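Local coordinates for protein beta-N-acetylhexosaminidase (Arthrobacter aurescens, PDB 3RCN) that probably hydrolyses terminal non-reducing N-acetyl-D-hexosamine residues from N-acetyl-beta-D-hexosaminides, as a member of glycosyl hydrolase family 20, at residues Asp390-Val398 with Thr443-Gly451. Sequence-based numbering, arbitrary orientation.
Sequences DALRKGYDV and TDFPGRLLG
Leu-392 lies over one face of the Phe-445 ring, its CB 4.2 Å from the ring centroid and 17° off the normal, a CH-pi contact. Thr-443 CB covers the opposite face, so the flat phenylalanine fits between two aliphatic groups, while Arg-393 brings its CG methylene to the ring edge near CD1. With CG anti to its carbonyl carbon (chi1 -62°), Leu-392 carries CD2 onward over the backbone of Gly-447, whose lack of a side chain matters here: a CB would run into Leu-392 CA and Tyr-396 O.

The helix 385-393 ends in a Schellman motif at Gly-395, where positive phi suits glycine. Leu-392 O is gripped twice, by Gly-395 N within the turn and by Gly-447 N at 3.1 Å from the opposite face of its carbonyl plane. Pro-446, with no N-H to satisfy, lays CG against this helix end, 3.3 Å from Arg-393 O.

Past the turn the chain enters strand 397-400, which runs parallel to strand 449-456 in the alpha-beta barrel of the catalytic domain; the turn at 394-396 links a helix of the barrel to its next strand. Val-398 N bonds to Arg-448 O at 3.1 Å, and Val-398 O accepts from Leu-450 N at 2.9 Å, the alternation expected of parallel strands. On the face shared by Val-398 and Leu-449, the two side chains meet at an angle, Val-398 CG1 lying 3.9 Å from Leu-449 CD2; Leu-437 also touches Leu-449 and Leu-392.

Asp-397 and Arg-448 have their carboxylate and guanidinium planes almost perpendicular, 87° apart. Asp-397 OD2 and Arg-448 NH1 remain 4.4 Å from each other, too far for a salt bridge, although the opposite charges may still attract.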
# COMPACT_ATOMS: atom_id res chain seq x y z
N ASP A 390 17.68 -34.73 12.25
CA ASP A 390 19.00 -34.60 12.84
C ASP A 390 19.04 -33.51 13.92
O ASP A 390 19.70 -33.67 14.95
CB ASP A 390 20.00 -34.29 11.73
CG ASP A 390 21.42 -34.55 12.16
OD1 ASP A 390 21.65 -34.73 13.37
OD2 ASP A 390 22.31 -34.57 11.28
N ALA A 391 18.35 -32.40 13.68
CA ALA A 391 18.32 -31.28 14.61
C ALA A 391 17.42 -31.56 15.80
O ALA A 391 17.58 -30.97 16.87
CB ALA A 391 17.88 -30.02 13.91
N LEU A 392 16.45 -32.45 15.61
CA LEU A 392 15.61 -32.93 16.70
C LEU A 392 16.40 -33.88 17.62
O LEU A 392 16.31 -33.79 18.85
CB LEU A 392 14.39 -33.65 16.14
CG LEU A 392 13.43 -32.83 15.27
CD1 LEU A 392 12.63 -33.76 14.38
CD2 LEU A 392 12.50 -31.97 16.12
N ARG A 393 17.18 -34.78 17.03
CA ARG A 393 18.04 -35.64 17.82
C ARG A 393 18.86 -34.82 18.83
O ARG A 393 19.01 -35.23 19.98
CB ARG A 393 18.99 -36.45 16.92
CG ARG A 393 18.32 -37.52 16.07
CD ARG A 393 19.34 -38.60 15.70
NE ARG A 393 19.34 -38.93 14.28
CZ ARG A 393 18.53 -39.82 13.71
NH1 ARG A 393 17.63 -40.47 14.44
NH2 ARG A 393 18.60 -40.06 12.40
N LYS A 394 19.35 -33.66 18.41
CA LYS A 394 20.20 -32.84 19.28
C LYS A 394 19.40 -31.96 20.23
O LYS A 394 19.99 -31.18 20.99
CB LYS A 394 21.13 -31.95 18.46
CG LYS A 394 22.40 -32.60 17.94
CD LYS A 394 22.34 -32.86 16.44
CE LYS A 394 23.74 -33.02 15.86
NZ LYS A 394 23.75 -33.85 14.64
N GLY A 395 18.07 -32.04 20.19
CA GLY A 395 17.23 -31.28 21.12
C GLY A 395 16.81 -29.89 20.67
O GLY A 395 16.09 -29.18 21.38
N TYR A 396 17.27 -29.48 19.49
CA TYR A 396 16.88 -28.19 18.96
C TYR A 396 15.42 -28.26 18.52
O TYR A 396 14.99 -29.28 17.96
CB TYR A 396 17.79 -27.80 17.78
CG TYR A 396 19.24 -27.59 18.18
CD1 TYR A 396 19.64 -27.72 19.51
CD2 TYR A 396 20.21 -27.26 17.23
CE1 TYR A 396 20.96 -27.54 19.89
CE2 TYR A 396 21.54 -27.07 17.60
CZ TYR A 396 21.91 -27.21 18.93
OH TYR A 396 23.22 -27.02 19.32
N ASP A 397 14.65 -27.21 18.79
CA ASP A 397 13.31 -27.08 18.23
C ASP A 397 13.41 -26.75 16.74
O ASP A 397 14.29 -26.01 16.32
CB ASP A 397 12.48 -26.01 18.95
CG ASP A 397 12.00 -26.46 20.32
OD1 ASP A 397 11.94 -27.69 20.56
OD2 ASP A 397 11.68 -25.59 21.15
N VAL A 398 12.50 -27.30 15.95
CA VAL A 398 12.60 -27.23 14.51
C VAL A 398 11.33 -26.63 13.87
O VAL A 398 10.22 -26.84 14.35
CB VAL A 398 12.85 -28.63 13.95
CG1 VAL A 398 12.76 -28.65 12.43
CG2 VAL A 398 14.19 -29.15 14.42
N THR A 443 9.84 -41.75 17.05
CA THR A 443 11.22 -41.73 17.52
C THR A 443 11.38 -40.94 18.81
O THR A 443 12.37 -41.09 19.52
CB THR A 443 12.15 -41.18 16.43
OG1 THR A 443 11.36 -40.47 15.47
CG2 THR A 443 12.86 -42.32 15.73
N ASP A 444 10.40 -40.09 19.11
CA ASP A 444 10.33 -39.46 20.43
C ASP A 444 11.63 -38.79 20.90
O ASP A 444 12.17 -39.15 21.96
CB ASP A 444 9.86 -40.48 21.47
CG ASP A 444 8.36 -40.44 21.68
OD1 ASP A 444 7.85 -39.34 22.00
OD2 ASP A 444 7.71 -41.48 21.52
N PHE A 445 12.16 -37.86 20.10
CA PHE A 445 13.40 -37.18 20.47
C PHE A 445 13.18 -35.96 21.37
O PHE A 445 12.04 -35.55 21.61
CB PHE A 445 14.17 -36.74 19.21
CG PHE A 445 13.53 -37.15 17.92
CD1 PHE A 445 14.30 -37.72 16.91
CD2 PHE A 445 12.17 -36.97 17.70
CE1 PHE A 445 13.72 -38.10 15.71
CE2 PHE A 445 11.58 -37.35 16.51
CZ PHE A 445 12.36 -37.91 15.51
N PRO A 446 14.29 -35.35 21.84
CA PRO A 446 14.26 -34.18 22.72
C PRO A 446 13.82 -32.89 22.03
O PRO A 446 13.28 -32.00 22.70
CB PRO A 446 15.72 -34.06 23.18
CG PRO A 446 16.52 -34.74 22.13
CD PRO A 446 15.65 -35.87 21.64
N GLY A 447 14.07 -32.78 20.73
CA GLY A 447 13.65 -31.61 19.98
C GLY A 447 12.20 -31.78 19.61
O GLY A 447 11.73 -32.91 19.42
N ARG A 448 11.47 -30.67 19.50
CA ARG A 448 10.07 -30.74 19.06
C ARG A 448 9.81 -29.94 17.79
O ARG A 448 10.43 -28.91 17.55
CB ARG A 448 9.11 -30.32 20.17
CG ARG A 448 9.53 -29.11 21.00
CD ARG A 448 8.53 -28.84 22.12
NE ARG A 448 7.19 -28.55 21.60
CZ ARG A 448 6.66 -27.33 21.52
NH1 ARG A 448 7.36 -26.27 21.93
NH2 ARG A 448 5.44 -27.16 21.04
N LEU A 449 8.86 -30.43 17.00
CA LEU A 449 8.51 -29.78 15.74
C LEU A 449 7.46 -28.73 16.03
O LEU A 449 6.34 -29.06 16.45
CB LEU A 449 7.94 -30.79 14.75
CG LEU A 449 8.65 -30.88 13.41
CD1 LEU A 449 7.77 -31.60 12.40
CD2 LEU A 449 8.96 -29.49 12.91
N LEU A 450 7.82 -27.47 15.83
CA LEU A 450 6.91 -26.37 16.07
C LEU A 450 5.93 -26.16 14.92
O LEU A 450 4.78 -25.78 15.13
CB LEU A 450 7.71 -25.10 16.33
CG LEU A 450 8.70 -25.20 17.48
CD1 LEU A 450 9.17 -23.82 17.86
CD2 LEU A 450 8.01 -25.89 18.64
N GLY A 451 6.41 -26.41 13.70
CA GLY A 451 5.64 -26.10 12.51
C GLY A 451 6.49 -25.91 11.26
O GLY A 451 7.59 -26.47 11.12